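Local coordinates for photosystem II stability/assembly factor HCF136, chloroplastic (Cyanidioschyzon merolae, PDB 5OJ3), which is probably essential for biogenesis of photosystem II, being needed to assemble an early intermediate that includes D2 and cytochrome b559, at residues W109-L114 with D426-K431; Y168-V173 with A180-K185; D278-Y283 with D323-I328; I314-F319 with W329-G334. All coordinates share one frame; numbering follows the deposited sequence.

Contact 1 (W109-L114 with D426-K431); sequences WKQVPL and DGVLLK
Strand 109-111, from the start of the modelled chain, lies antiparallel along strand 429-431 close to its end, joined by main-chain bonds. Lys110 and Lys431 form a hydrogen-bonded pair. Lys431 N gives an almost straight bond of 2.8 Å to Lys110 O, arriving above the carbonyl plane. Lys110 N returns a bond to Lys431 O within the plane of that carbonyl. Gln111 and Leu430 then make a non-hydrogen-bonded pair. Beyond it Val112 N meets Leu429 O at 2.8 Å, nearly along the C=O axis, and Gln111 CA adds a CA-H...O contact of 3.3 Å to the same Leu429 O.

Apolar contacts follow. Leu429 CB lies 3.8 Å from Leu114 CD1; with CG anti to the backbone N (chi1 156°), Leu429 CD2 comes against the same methyl, the side chains crossing at about a right angle. Val112 CG2 rests 3.7 Å from Lys431 CB, so the aliphatic root of this lysine packs; its NZ has a long, weak ion pair with Glu150. At the other end Trp109 CB touches Leu430 CD2 at 3.9 Å, and Leu430 O sits at the edge of the indole, which also meets Trp378 of the adjoining blade edge-to-face.

This is the Velcro closure of a beta-propeller: the N-terminal strand becomes the outermost strand of a blade otherwise built from the last three strands of the chain. The hydrogen bonds between the segments all run main chain to main chain, so the pairing needs no particular side chains; leucine, valine, tryptophan and the root of Lys431 add apolar contact.

Contact 2 (Y168-V173 with A180-K185); sequences YRFSNV and AWVIGK
A classic beta bulge interrupts the hairpin of strands 169-176 and 179-185, the first two strands of one propeller blade. Ile183 sits opposite it, faced by both Ser171 and Asn172. Ile183 O takes Ser171 N at 2.8 Å, in the carbonyl plane and on a lone pair, and Ile183 N reaches back to Asn172 O. CG1 of Ile183 holds the crowded position between backbone N and carbonyl carbon (chi1 74°), which lays the side chain obliquely against that of Asn172.

Lys185 closes the other end in a hydrogen-bonded pair with Arg169. Lys185 N lies 2.7 Å from Arg169 O, nearly along its C=O axis, and Arg169 N bonds to Lys185 O. Lys185 O also lies at the edge of the Tyr168 ring, 3.4 Å from CD2. The long side chains of Arg169 and Lys185 leave the same face and cross obliquely, bringing the like charges NH1 and NZ to 4.0 Å; Lys185 NZ also has a long, weak ion pair with Glu211, which may offset part of the repulsion.

Between Ile183 and Lys185, Gly184 forms a non-hydrogen-bonded pair with Phe170, and a CB on it would run into Arg169 O. On the face bearing Phe170, its CD1 touches Val182 CG1 at 3.6 Å.

Contact 3 (D278-Y283 with D323-I328); sequences DVHGNY and DATKGI
Asp278 reaches out of one loop into another. Its CB packs on the Phe319 ring, and CG stands anti to the backbone N (chi1 174°), which aims the carboxylate at Asp323 and Ala324. Asp278 OD1 accepts from Ala324 N, which meets it nearly along the C-O axis. Asp278 OD2 turns back to its own loop and takes His280 N at 2.6 Å from above the carboxylate plane, closing an Asx turn. His280 ND1 adds a weak bond to that same oxygen.

The second carboxylate, on Asp323, lies alongside the first with its plane turned by 48°, and the two OD1 atoms of Asp278 and Asp323 are 3.7 Å apart. Such crowding would tend to raise the pKa of one of them. Asp323 OD1 meets the edge of the His280 imidazole, 3.0 Å from CE1, while Val279 CG1 lies over the centre of one ring face. Asp323 OD2 accepts from Thr325 OG1 at 2.5 Å. An alanine in place of Asp323 would lose these oxygens and would probably loosen both the 323-326 turn and the seat of the His280 ring.

The 278-281 loop is an Asx turn within a type I beta turn, and it meets the 323-326 turn where inter-strand loops of neighbouring propeller blades come together.

Contact 4 (I314-F319 with W329-G334); sequences ISAIGF and WETIRG
The indole of Trp329 lies flat against the backbone of the strand it pairs with, Gly318 N standing 3.4 Å above the ring plane and over its centre. This happens within a beta hairpin, strands 314-319 and 328-332, the first two strands of a propeller blade. Trp329 CG takes the crowded position between backbone N and carbonyl carbon (chi1 62°), which swings the ring over the opposing strand. Trp329 CZ3 then touches Ala316 CB at 3.6 Å, and Phe319 O lies in the ring plane at the edge, 3.5 Å from Trp329 NE1. Gly318 makes the fit possible, since a CB there would collide with NE1. Strand 366-371 of the next blade also packs on the ring, through Asp368 and Val369. An alanine instead of Trp329 would take away this whole cover and would probably weaken both the hairpin and the packing between blades.

Along the main chain, Trp329 N bonds to Gly318 O at 3.0 Å, and Gly318 N answers with a bond to Trp329 O. Ile317 and Glu330 follow as a non-hydrogen-bonded pair with side chains on the other face. The ladder then reaches a classic beta bulge: Ser315 N points straight at Thr331 O (176°), and Ala316 N makes a weak second bond of 3.3 Å to the same oxygen, while Thr331 N binds Ala316 O from well above its carbonyl plane. Past the bulge the side chains of Ile314 and Ile332 diverge at their roots, yet Ile314 CG1 still meets Ile332 CD1 at 3.9 Å.

How the contacts relate
All four contacts belong to one seven-bladed propeller. Contact 1 joins the two ends of the modelled chain and encloses the other three in sequence; contact 2 is complete before the chain reaches contacts 3 and 4. Contacts 2 and 4 are the first hairpins of separate blades on opposite sides of the chain's centre, their own centres about 24 Å apart. Contact 3, with its centre about 29 Å from that of contact 1, bridges neighbouring blades, and its segments alternate with those of contact 4. These two touch: Ala324 CB lies 3.5 Å from Phe319 CE2, and Ile328 CG2 packs on Ile317 CG1. The four thus sample pairing within blades, contact between blades and closure of the ring.

Contact 1 (W109-L114 with D426-K431)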
loop_
_atom_site.group_PDB
_atom_site.type_symbol
_atom_site.label_atom_id
_atom_site.label_comp_id
_atom_site.label_asym_id
_atom_site.label_seq_id
_atom_site.Cartn_x
_atom_site.Cartn_y
_atom_site.Cartn_z
ATOM N N TRP A 109 -11.234 -17.601 -0.542
ATOM C CA TRP A 109 -10.510 -17.126 0.627
ATOM C C TRP A 109 -10.976 -17.895 1.854
ATOM O O TRP A 109 -12.109 -18.384 1.902
ATOM C CB TRP A 109 -10.730 -15.622 0.859
ATOM C CG TRP A 109 -10.221 -14.720 -0.232
ATOM C CD1 TRP A 109 -10.927 -14.256 -1.305
ATOM C CD2 TRP A 109 -8.914 -14.141 -0.334
ATOM N NE1 TRP A 109 -10.135 -13.443 -2.080
ATOM C CE2 TRP A 109 -8.895 -13.355 -1.504
ATOM C CE3 TRP A 109 -7.757 -14.217 0.446
ATOM C CZ2 TRP A 109 -7.763 -12.652 -1.913
ATOM C CZ3 TRP A 109 -6.634 -13.518 0.038
ATOM C CH2 TRP A 109 -6.646 -12.747 -1.132
ATOM N N LYS A 110 -10.107 -17.994 2.856
ATOM C CA LYS A 110 -10.520 -18.642 4.093
ATOM C C LYS A 110 -9.610 -18.142 5.211
ATOM O O LYS A 110 -8.432 -17.847 4.985
ATOM C CB LYS A 110 -10.501 -20.174 3.967
ATOM C CG LYS A 110 -11.002 -20.911 5.197
ATOM C CD LYS A 110 -10.956 -22.411 4.978
ATOM C CE LYS A 110 -11.727 -23.143 6.055
ATOM N NZ LYS A 110 -12.944 -23.771 5.457
ATOM N N GLN A 111 -10.172 -18.042 6.412
ATOM C CA GLN A 111 -9.563 -17.296 7.504
ATOM C C GLN A 111 -8.537 -18.130 8.267
ATOM O O GLN A 111 -8.814 -19.257 8.684
ATOM C CB GLN A 111 -10.644 -16.798 8.460
ATOM C CG GLN A 111 -10.116 -16.206 9.749
ATOM C CD GLN A 111 -11.163 -15.381 10.466
ATOM O OE1 GLN A 111 -12.295 -15.254 9.996
ATOM N NE2 GLN A 111 -10.796 -14.821 11.611
ATOM N N VAL A 112 -7.342 -17.572 8.435
ATOM C CA VAL A 112 -6.333 -18.107 9.337
ATOM C C VAL A 112 -6.545 -17.473 10.721
ATOM O O VAL A 112 -6.367 -16.250 10.849
ATOM C CB VAL A 112 -4.910 -17.838 8.830
ATOM C CG1 VAL A 112 -3.900 -18.665 9.610
ATOM C CG2 VAL A 112 -4.806 -18.102 7.336
ATOM N N PRO A 113 -6.918 -18.242 11.736
ATOM C CA PRO A 113 -7.033 -17.684 13.090
ATOM C C PRO A 113 -5.676 -17.426 13.728
ATOM O O PRO A 113 -4.688 -18.114 13.456
ATOM C CB PRO A 113 -7.816 -18.759 13.851
ATOM C CG PRO A 113 -7.483 -20.025 13.138
ATOM C CD PRO A 113 -7.273 -19.668 11.690
ATOM N N LEU A 114 -5.634 -16.410 14.575
ATOM C CA LEU A 114 -4.427 -15.976 15.257
ATOM C C LEU A 114 -4.776 -15.596 16.697
ATOM O O LEU A 114 -5.951 -15.375 17.027
ATOM C CB LEU A 114 -3.819 -14.743 14.560
ATOM C CG LEU A 114 -3.455 -14.690 13.076
ATOM C CD1 LEU A 114 -4.438 -13.775 12.403
ATOM C CD2 LEU A 114 -2.040 -14.208 12.834
ATOM N N ASP A 426 -9.584 -6.543 14.137
ATOM C CA ASP A 426 -9.846 -7.626 15.085
ATOM C C ASP A 426 -9.124 -8.902 14.643
ATOM O O ASP A 426 -9.660 -10.008 14.687
ATOM C CB ASP A 426 -11.367 -7.830 15.237
ATOM C CG ASP A 426 -11.749 -8.857 16.306
ATOM O OD1 ASP A 426 -11.692 -10.082 16.066
ATOM O OD2 ASP A 426 -12.144 -8.419 17.406
ATOM N N GLY A 427 -7.891 -8.739 14.168
ATOM C CA GLY A 427 -7.062 -9.900 13.914
ATOM C C GLY A 427 -7.594 -10.809 12.830
ATOM O O GLY A 427 -7.368 -12.015 12.885
ATOM N N VAL A 428 -8.347 -10.276 11.878
ATOM C CA VAL A 428 -8.924 -11.085 10.812
ATOM C C VAL A 428 -7.911 -11.171 9.678
ATOM O O VAL A 428 -7.515 -10.148 9.108
ATOM C CB VAL A 428 -10.262 -10.503 10.332
ATOM C CG1 VAL A 428 -10.751 -11.254 9.118
ATOM C CG2 VAL A 428 -11.295 -10.571 11.447
ATOM N N LEU A 429 -7.485 -12.394 9.355
ATOM C CA LEU A 429 -6.580 -12.632 8.240
ATOM C C LEU A 429 -7.104 -13.777 7.390
ATOM O O LEU A 429 -7.385 -14.865 7.903
ATOM C CB LEU A 429 -5.172 -12.964 8.746
ATOM C CG LEU A 429 -4.219 -13.767 7.871
ATOM C CD1 LEU A 429 -3.788 -12.929 6.692
ATOM C CD2 LEU A 429 -3.010 -14.141 8.710
ATOM N N LEU A 430 -7.211 -13.529 6.089
ATOM C CA LEU A 430 -7.714 -14.496 5.126
ATOM C C LEU A 430 -6.595 -14.856 4.163
ATOM O O LEU A 430 -5.855 -13.982 3.702
ATOM C CB LEU A 430 -8.916 -13.955 4.335
ATOM C CG LEU A 430 -10.218 -13.488 4.993
ATOM C CD1 LEU A 430 -10.028 -12.276 5.869
ATOM C CD2 LEU A 430 -11.225 -13.174 3.909
ATOM N N LYS A 431 -6.476 -16.141 3.861
ATOM C CA LYS A 431 -5.425 -16.649 2.995
ATOM C C LYS A 431 -6.047 -17.112 1.687
ATOM O O LYS A 431 -7.135 -17.697 1.678
ATOM C CB LYS A 431 -4.667 -17.802 3.663
ATOM C CG LYS A 431 -3.988 -18.738 2.682
ATOM C CD LYS A 431 -2.931 -19.595 3.342
ATOM C CE LYS A 431 -2.067 -20.260 2.288
ATOM N NZ LYS A 431 -2.903 -20.922 1.246
#

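Contact 2 (Y168-V173 with A180-K185)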
loop_
_atom_site.group_PDB
_atom_site.type_symbol
_atom_site.label_atom_id
_atom_site.label_comp_id
_atom_site.label_asym_id
_atom_site.label_seq_id
_atom_site.Cartn_x
_atom_site.Cartn_y
_atom_site.Cartn_z
ATOM N N TYR A 168 4.366 -0.399 19.831
ATOM C CA TYR A 168 3.857 0.622 18.926
ATOM C C TYR A 168 2.838 0.026 17.952
ATOM O O TYR A 168 2.455 -1.145 18.053
ATOM C CB TYR A 168 5.015 1.277 18.175
ATOM C CG TYR A 168 5.915 2.170 19.005
ATOM C CD1 TYR A 168 6.772 1.646 19.961
ATOM C CD2 TYR A 168 5.914 3.546 18.812
ATOM C CE1 TYR A 168 7.595 2.464 20.712
ATOM C CE2 TYR A 168 6.727 4.372 19.557
ATOM C CZ TYR A 168 7.569 3.829 20.503
ATOM O OH TYR A 168 8.384 4.655 21.244
ATOM N N ARG A 169 2.391 0.850 17.003
ATOM C CA ARG A 169 1.650 0.377 15.837
ATOM C C ARG A 169 2.635 0.188 14.693
ATOM O O ARG A 169 3.318 1.136 14.299
ATOM C CB ARG A 169 0.550 1.358 15.427
ATOM C CG ARG A 169 0.054 1.170 13.979
ATOM C CD ARG A 169 -0.388 2.490 13.343
ATOM N NE ARG A 169 -0.364 2.458 11.879
ATOM C CZ ARG A 169 -0.862 3.416 11.098
ATOM N NH1 ARG A 169 -1.433 4.484 11.636
ATOM N NH2 ARG A 169 -0.785 3.312 9.777
ATOM N N PHE A 170 2.708 -1.028 14.160
ATOM C CA PHE A 170 3.674 -1.371 13.123
ATOM C C PHE A 170 3.015 -1.252 11.755
ATOM O O PHE A 170 2.061 -1.979 11.454
ATOM C CB PHE A 170 4.234 -2.772 13.351
ATOM C CG PHE A 170 5.238 -2.828 14.459
ATOM C CD1 PHE A 170 6.534 -2.390 14.253
ATOM C CD2 PHE A 170 4.878 -3.282 15.715
ATOM C CE1 PHE A 170 7.458 -2.423 15.274
ATOM C CE2 PHE A 170 5.798 -3.319 16.741
ATOM C CZ PHE A 170 7.087 -2.886 16.521
ATOM N N SER A 171 3.538 -0.344 10.929
ATOM C CA SER A 171 2.864 0.027 9.690
ATOM C C SER A 171 3.145 -0.966 8.567
ATOM O O SER A 171 2.216 -1.401 7.876
ATOM C CB SER A 171 3.277 1.439 9.273
ATOM O OG SER A 171 2.732 2.402 10.157
ATOM N N ASN A 172 4.407 -1.333 8.358
ATOM C CA ASN A 172 4.707 -2.238 7.256
ATOM C C ASN A 172 5.999 -2.995 7.533
ATOM O O ASN A 172 6.777 -2.648 8.425
ATOM C CB ASN A 172 4.800 -1.490 5.919
ATOM C CG ASN A 172 5.577 -0.195 6.023
ATOM O OD1 ASN A 172 5.117 0.775 6.628
ATOM N ND2 ASN A 172 6.762 -0.170 5.426
ATOM N N VAL A 173 6.211 -4.039 6.730
ATOM C CA VAL A 173 7.425 -4.845 6.740
ATOM C C VAL A 173 7.808 -5.105 5.287
ATOM O O VAL A 173 6.947 -5.179 4.405
ATOM C CB VAL A 173 7.235 -6.168 7.522
ATOM C CG1 VAL A 173 6.263 -7.094 6.800
ATOM C CG2 VAL A 173 8.572 -6.858 7.756
ATOM N N ALA A 180 15.079 -7.696 6.323
ATOM C CA ALA A 180 13.727 -7.183 6.499
ATOM C C ALA A 180 13.763 -5.833 7.198
ATOM O O ALA A 180 14.586 -5.611 8.088
ATOM C CB ALA A 180 12.865 -8.157 7.304
ATOM N N TRP A 181 12.862 -4.938 6.795
ATOM C CA TRP A 181 12.733 -3.611 7.386
ATOM C C TRP A 181 11.304 -3.416 7.873
ATOM O O TRP A 181 10.352 -3.740 7.154
ATOM C CB TRP A 181 13.085 -2.510 6.377
ATOM C CG TRP A 181 14.480 -2.575 5.825
ATOM C CD1 TRP A 181 14.971 -3.493 4.944
ATOM C CD2 TRP A 181 15.553 -1.661 6.094
ATOM N NE1 TRP A 181 16.286 -3.217 4.657
ATOM C CE2 TRP A 181 16.667 -2.098 5.351
ATOM C CE3 TRP A 181 15.680 -0.523 6.895
ATOM C CZ2 TRP A 181 17.893 -1.436 5.384
ATOM C CZ3 TRP A 181 16.901 0.134 6.928
ATOM C CH2 TRP A 181 17.989 -0.325 6.176
ATOM N N VAL A 182 11.155 -2.887 9.088
ATOM C CA VAL A 182 9.856 -2.598 9.686
ATOM C C VAL A 182 9.845 -1.146 10.140
ATOM O O VAL A 182 10.862 -0.631 10.617
ATOM C CB VAL A 182 9.548 -3.532 10.878
ATOM C CG1 VAL A 182 8.059 -3.542 11.190
ATOM C CG2 VAL A 182 10.038 -4.937 10.600
ATOM N N ILE A 183 8.700 -0.479 9.982
ATOM C CA ILE A 183 8.505 0.856 10.531
ATOM C C ILE A 183 7.176 0.889 11.274
ATOM O O ILE A 183 6.294 0.055 11.059
ATOM C CB ILE A 183 8.551 1.973 9.461
ATOM C CG1 ILE A 183 7.274 1.986 8.620
ATOM C CG2 ILE A 183 9.781 1.830 8.579
ATOM C CD1 ILE A 183 7.378 2.859 7.388
ATOM N N GLY A 184 7.043 1.873 12.164
ATOM C CA GLY A 184 5.866 1.979 12.999
ATOM C C GLY A 184 5.558 3.413 13.376
ATOM O O GLY A 184 6.266 4.345 12.992
ATOM N N LYS A 185 4.477 3.579 14.141
ATOM C CA LYS A 185 4.037 4.873 14.642
ATOM C C LYS A 185 3.894 4.827 16.158
ATOM O O LYS A 185 3.324 3.866 16.693
ATOM C CB LYS A 185 2.698 5.291 14.015
ATOM C CG LYS A 185 1.878 6.243 14.878
ATOM C CD LYS A 185 0.653 6.764 14.144
ATOM C CE LYS A 185 1.043 7.660 12.980
ATOM N NZ LYS A 185 -0.169 8.172 12.281
#

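Contact 3 (D278-Y283 with D323-I328)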
loop_
_atom_site.group_PDB
_atom_site.type_symbol
_atom_site.label_atom_id
_atom_site.label_comp_id
_atom_site.label_asym_id
_atom_site.label_seq_id
_atom_site.Cartn_x
_atom_site.Cartn_y
_atom_site.Cartn_z
ATOM N N ASP A 278 6.077 1.293 -7.129
ATOM C CA ASP A 278 5.945 0.542 -8.358
ATOM C C ASP A 278 7.116 -0.434 -8.498
ATOM O O ASP A 278 8.105 -0.377 -7.760
ATOM C CB ASP A 278 5.893 1.539 -9.523
ATOM C CG ASP A 278 5.890 0.887 -10.877
ATOM O OD1 ASP A 278 4.794 0.631 -11.407
ATOM O OD2 ASP A 278 6.987 0.644 -11.419
ATOM N N VAL A 279 6.994 -1.352 -9.459
ATOM C CA VAL A 279 8.022 -2.361 -9.636
ATOM C C VAL A 279 9.294 -1.755 -10.209
ATOM O O VAL A 279 10.380 -2.324 -10.045
ATOM C CB VAL A 279 7.471 -3.504 -10.508
ATOM C CG1 VAL A 279 7.639 -3.205 -11.991
ATOM C CG2 VAL A 279 8.103 -4.814 -10.124
ATOM N N HIS A 280 9.192 -0.607 -10.878
ATOM C CA HIS A 280 10.341 0.122 -11.399
ATOM C C HIS A 280 10.714 1.327 -10.542
ATOM O O HIS A 280 11.476 2.187 -10.997
ATOM C CB HIS A 280 10.085 0.559 -12.847
ATOM C CG HIS A 280 9.626 -0.553 -13.738
ATOM N ND1 HIS A 280 8.323 -0.674 -14.171
ATOM C CD2 HIS A 280 10.299 -1.599 -14.275
ATOM C CE1 HIS A 280 8.215 -1.742 -14.944
ATOM N NE2 HIS A 280 9.398 -2.323 -15.017
ATOM N N GLY A 281 10.202 1.407 -9.317
ATOM C CA GLY A 281 10.547 2.481 -8.409
ATOM C C GLY A 281 9.698 3.726 -8.510
ATOM O O GLY A 281 10.032 4.731 -7.871
ATOM N N ASN A 282 8.613 3.697 -9.279
ATOM C CA ASN A 282 7.688 4.818 -9.316
ATOM C C ASN A 282 6.847 4.835 -8.046
ATOM O O ASN A 282 6.516 3.790 -7.480
ATOM C CB ASN A 282 6.771 4.741 -10.537
ATOM C CG ASN A 282 7.522 4.876 -11.844
ATOM O OD1 ASN A 282 8.657 5.342 -11.879
ATOM N ND2 ASN A 282 6.884 4.467 -12.933
ATOM N N TYR A 283 6.523 6.037 -7.584
ATOM C CA TYR A 283 5.664 6.213 -6.423
ATOM C C TYR A 283 4.345 6.854 -6.831
ATOM O O TYR A 283 4.295 7.691 -7.738
ATOM C CB TYR A 283 6.339 7.087 -5.364
ATOM C CG TYR A 283 7.432 6.410 -4.574
ATOM C CD1 TYR A 283 7.134 5.529 -3.545
ATOM C CD2 TYR A 283 8.766 6.657 -4.859
ATOM C CE1 TYR A 283 8.138 4.915 -2.823
ATOM C CE2 TYR A 283 9.776 6.047 -4.147
ATOM C CZ TYR A 283 9.460 5.187 -3.122
ATOM O OH TYR A 283 10.470 4.576 -2.410
ATOM N N ASP A 323 2.630 -2.236 -11.312
ATOM C CA ASP A 323 3.374 -1.788 -12.487
ATOM C C ASP A 323 2.614 -0.655 -13.156
ATOM O O ASP A 323 1.486 -0.844 -13.620
ATOM C CB ASP A 323 3.624 -2.918 -13.482
ATOM C CG ASP A 323 4.545 -2.493 -14.620
ATOM O OD1 ASP A 323 5.226 -1.453 -14.481
ATOM O OD2 ASP A 323 4.573 -3.186 -15.658
ATOM N N ALA A 324 3.244 0.521 -13.203
ATOM C CA ALA A 324 2.635 1.685 -13.829
ATOM C C ALA A 324 2.468 1.532 -15.338
ATOM O O ALA A 324 1.691 2.283 -15.935
ATOM C CB ALA A 324 3.467 2.932 -13.529
ATOM N N THR A 325 3.167 0.585 -15.970
ATOM C CA THR A 325 2.965 0.332 -17.390
ATOM C C THR A 325 1.678 -0.421 -17.690
ATOM O O THR A 325 1.311 -0.532 -18.866
ATOM C CB THR A 325 4.149 -0.456 -17.967
ATOM O OG1 THR A 325 3.957 -1.859 -17.727
ATOM C CG2 THR A 325 5.463 -0.001 -17.342
ATOM N N LYS A 326 0.988 -0.932 -16.671
ATOM C CA LYS A 326 -0.324 -1.536 -16.852
ATOM C C LYS A 326 -1.460 -0.638 -16.379
ATOM O O LYS A 326 -2.624 -0.910 -16.707
ATOM C CB LYS A 326 -0.391 -2.894 -16.124
ATOM C CG LYS A 326 0.939 -3.659 -16.144
ATOM C CD LYS A 326 0.942 -4.918 -15.290
ATOM C CE LYS A 326 2.015 -5.918 -15.758
ATOM N NZ LYS A 326 1.744 -6.646 -17.022
ATOM N N GLY A 327 -1.155 0.423 -15.636
ATOM C CA GLY A 327 -2.119 1.466 -15.362
ATOM C C GLY A 327 -2.278 1.731 -13.880
ATOM O O GLY A 327 -1.626 1.126 -13.030
ATOM N N ILE A 328 -3.178 2.666 -13.581
ATOM C CA ILE A 328 -3.498 3.091 -12.224
ATOM C C ILE A 328 -4.957 2.759 -11.954
ATOM O O ILE A 328 -5.803 2.883 -12.848
ATOM C CB ILE A 328 -3.255 4.603 -12.025
ATOM C CG1 ILE A 328 -1.852 4.998 -12.485
ATOM C CG2 ILE A 328 -3.489 5.009 -10.583
ATOM C CD1 ILE A 328 -1.675 6.493 -12.660
#

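Contact 4 (I314-F319 with W329-G334)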
loop_
_atom_site.group_PDB
_atom_site.type_symbol
_atom_site.label_atom_id
_atom_site.label_comp_id
_atom_site.label_asym_id
_atom_site.label_seq_id
_atom_site.Cartn_x
_atom_site.Cartn_y
_atom_site.Cartn_z
ATOM N N ILE A 314 -11.194 11.287 -4.019
ATOM C CA ILE A 314 -10.575 9.975 -4.126
ATOM C C ILE A 314 -10.280 9.454 -2.725
ATOM O O ILE A 314 -9.910 10.218 -1.825
ATOM C CB ILE A 314 -9.307 10.057 -4.985
ATOM C CG1 ILE A 314 -9.578 10.839 -6.269
ATOM C CG2 ILE A 314 -8.851 8.676 -5.366
ATOM C CD1 ILE A 314 -8.323 11.088 -7.093
ATOM N N SER A 315 -10.433 8.142 -2.530
ATOM C CA SER A 315 -10.133 7.537 -1.238
ATOM C C SER A 315 -8.884 6.671 -1.258
ATOM O O SER A 315 -8.124 6.676 -0.287
ATOM C CB SER A 315 -11.297 6.677 -0.759
ATOM O OG SER A 315 -12.532 7.257 -1.150
ATOM N N ALA A 316 -8.642 5.935 -2.334
ATOM C CA ALA A 316 -7.518 5.019 -2.436
ATOM C C ALA A 316 -6.957 5.066 -3.850
ATOM O O ALA A 316 -7.613 5.533 -4.784
ATOM C CB ALA A 316 -7.924 3.589 -2.071
ATOM N N ILE A 317 -5.709 4.618 -3.986
ATOM C CA ILE A 317 -5.041 4.655 -5.279
ATOM C C ILE A 317 -3.832 3.726 -5.253
ATOM O O ILE A 317 -3.244 3.473 -4.192
ATOM C CB ILE A 317 -4.649 6.098 -5.653
ATOM C CG1 ILE A 317 -4.211 6.185 -7.117
ATOM C CG2 ILE A 317 -3.565 6.634 -4.721
ATOM C CD1 ILE A 317 -4.339 7.571 -7.723
ATOM N N GLY A 318 -3.463 3.206 -6.418
ATOM C CA GLY A 318 -2.335 2.297 -6.531
ATOM C C GLY A 318 -2.129 1.904 -7.977
ATOM O O GLY A 318 -2.854 2.347 -8.876
ATOM N N PHE A 319 -1.136 1.044 -8.190
ATOM C CA PHE A 319 -0.793 0.564 -9.521
ATOM C C PHE A 319 -1.410 -0.806 -9.779
ATOM O O PHE A 319 -1.574 -1.613 -8.861
ATOM C CB PHE A 319 0.727 0.479 -9.710
ATOM C CG PHE A 319 1.436 1.802 -9.593
ATOM C CD1 PHE A 319 2.182 2.125 -8.468
ATOM C CD2 PHE A 319 1.323 2.741 -10.608
ATOM C CE1 PHE A 319 2.831 3.348 -8.376
ATOM C CE2 PHE A 319 1.965 3.961 -10.520
ATOM C CZ PHE A 319 2.718 4.267 -9.403
ATOM N N TRP A 329 -5.252 2.342 -10.728
ATOM C CA TRP A 329 -6.619 2.232 -10.246
ATOM C C TRP A 329 -6.852 3.292 -9.179
ATOM O O TRP A 329 -5.924 3.721 -8.489
ATOM C CB TRP A 329 -6.911 0.842 -9.669
ATOM C CG TRP A 329 -6.066 0.479 -8.481
ATOM C CD1 TRP A 329 -4.901 -0.230 -8.491
ATOM C CD2 TRP A 329 -6.322 0.809 -7.108
ATOM N NE1 TRP A 329 -4.418 -0.364 -7.212
ATOM C CE2 TRP A 329 -5.270 0.266 -6.345
ATOM C CE3 TRP A 329 -7.339 1.512 -6.452
ATOM C CZ2 TRP A 329 -5.205 0.403 -4.959
ATOM C CZ3 TRP A 329 -7.270 1.648 -5.076
ATOM C CH2 TRP A 329 -6.212 1.097 -4.346
ATOM N N GLU A 330 -8.104 3.717 -9.050
ATOM C CA GLU A 330 -8.476 4.687 -8.034
ATOM C C GLU A 330 -9.806 4.279 -7.425
ATOM O O GLU A 330 -10.628 3.616 -8.066
ATOM C CB GLU A 330 -8.572 6.111 -8.598
ATOM C CG GLU A 330 -9.753 6.348 -9.519
ATOM C CD GLU A 330 -9.764 7.754 -10.085
ATOM O OE1 GLU A 330 -8.795 8.502 -9.837
ATOM O OE2 GLU A 330 -10.735 8.110 -10.784
ATOM N N THR A 331 -10.003 4.679 -6.175
ATOM C CA THR A 331 -11.251 4.452 -5.469
ATOM C C THR A 331 -11.839 5.792 -5.069
ATOM O O THR A 331 -11.171 6.601 -4.420
ATOM C CB THR A 331 -11.029 3.605 -4.217
ATOM O OG1 THR A 331 -10.889 2.226 -4.580
ATOM C CG2 THR A 331 -12.193 3.774 -3.257
ATOM N N ILE A 332 -13.070 6.020 -5.456
ATOM C CA ILE A 332 -13.737 7.279 -5.182
ATOM C C ILE A 332 -14.603 7.070 -3.947
ATOM O O ILE A 332 -15.101 5.962 -3.700
ATOM C CB ILE A 332 -14.558 7.719 -6.412
ATOM C CG1 ILE A 332 -13.709 7.700 -7.697
ATOM C CG2 ILE A 332 -15.066 9.106 -6.235
ATOM C CD1 ILE A 332 -12.342 8.372 -7.597
ATOM N N ARG A 333 -14.795 8.123 -3.153
ATOM C CA ARG A 333 -15.636 7.965 -1.974
ATOM C C ARG A 333 -17.079 7.698 -2.379
ATOM O O ARG A 333 -17.578 8.233 -3.372
ATOM C CB ARG A 333 -15.518 9.159 -1.026
ATOM C CG ARG A 333 -14.176 9.129 -0.324
ATOM C CD ARG A 333 -13.941 10.099 0.810
ATOM N NE ARG A 333 -13.687 11.474 0.408
ATOM C CZ ARG A 333 -12.933 12.307 1.118
ATOM N NH1 ARG A 333 -12.352 11.880 2.229
ATOM N NH2 ARG A 333 -12.733 13.549 0.710
ATOM N N GLY A 334 -17.740 6.850 -1.596
ATOM C CA GLY A 334 -19.052 6.346 -1.944
ATOM C C GLY A 334 -19.055 5.227 -2.963
ATOM O O GLY A 334 -20.101 4.956 -3.561
#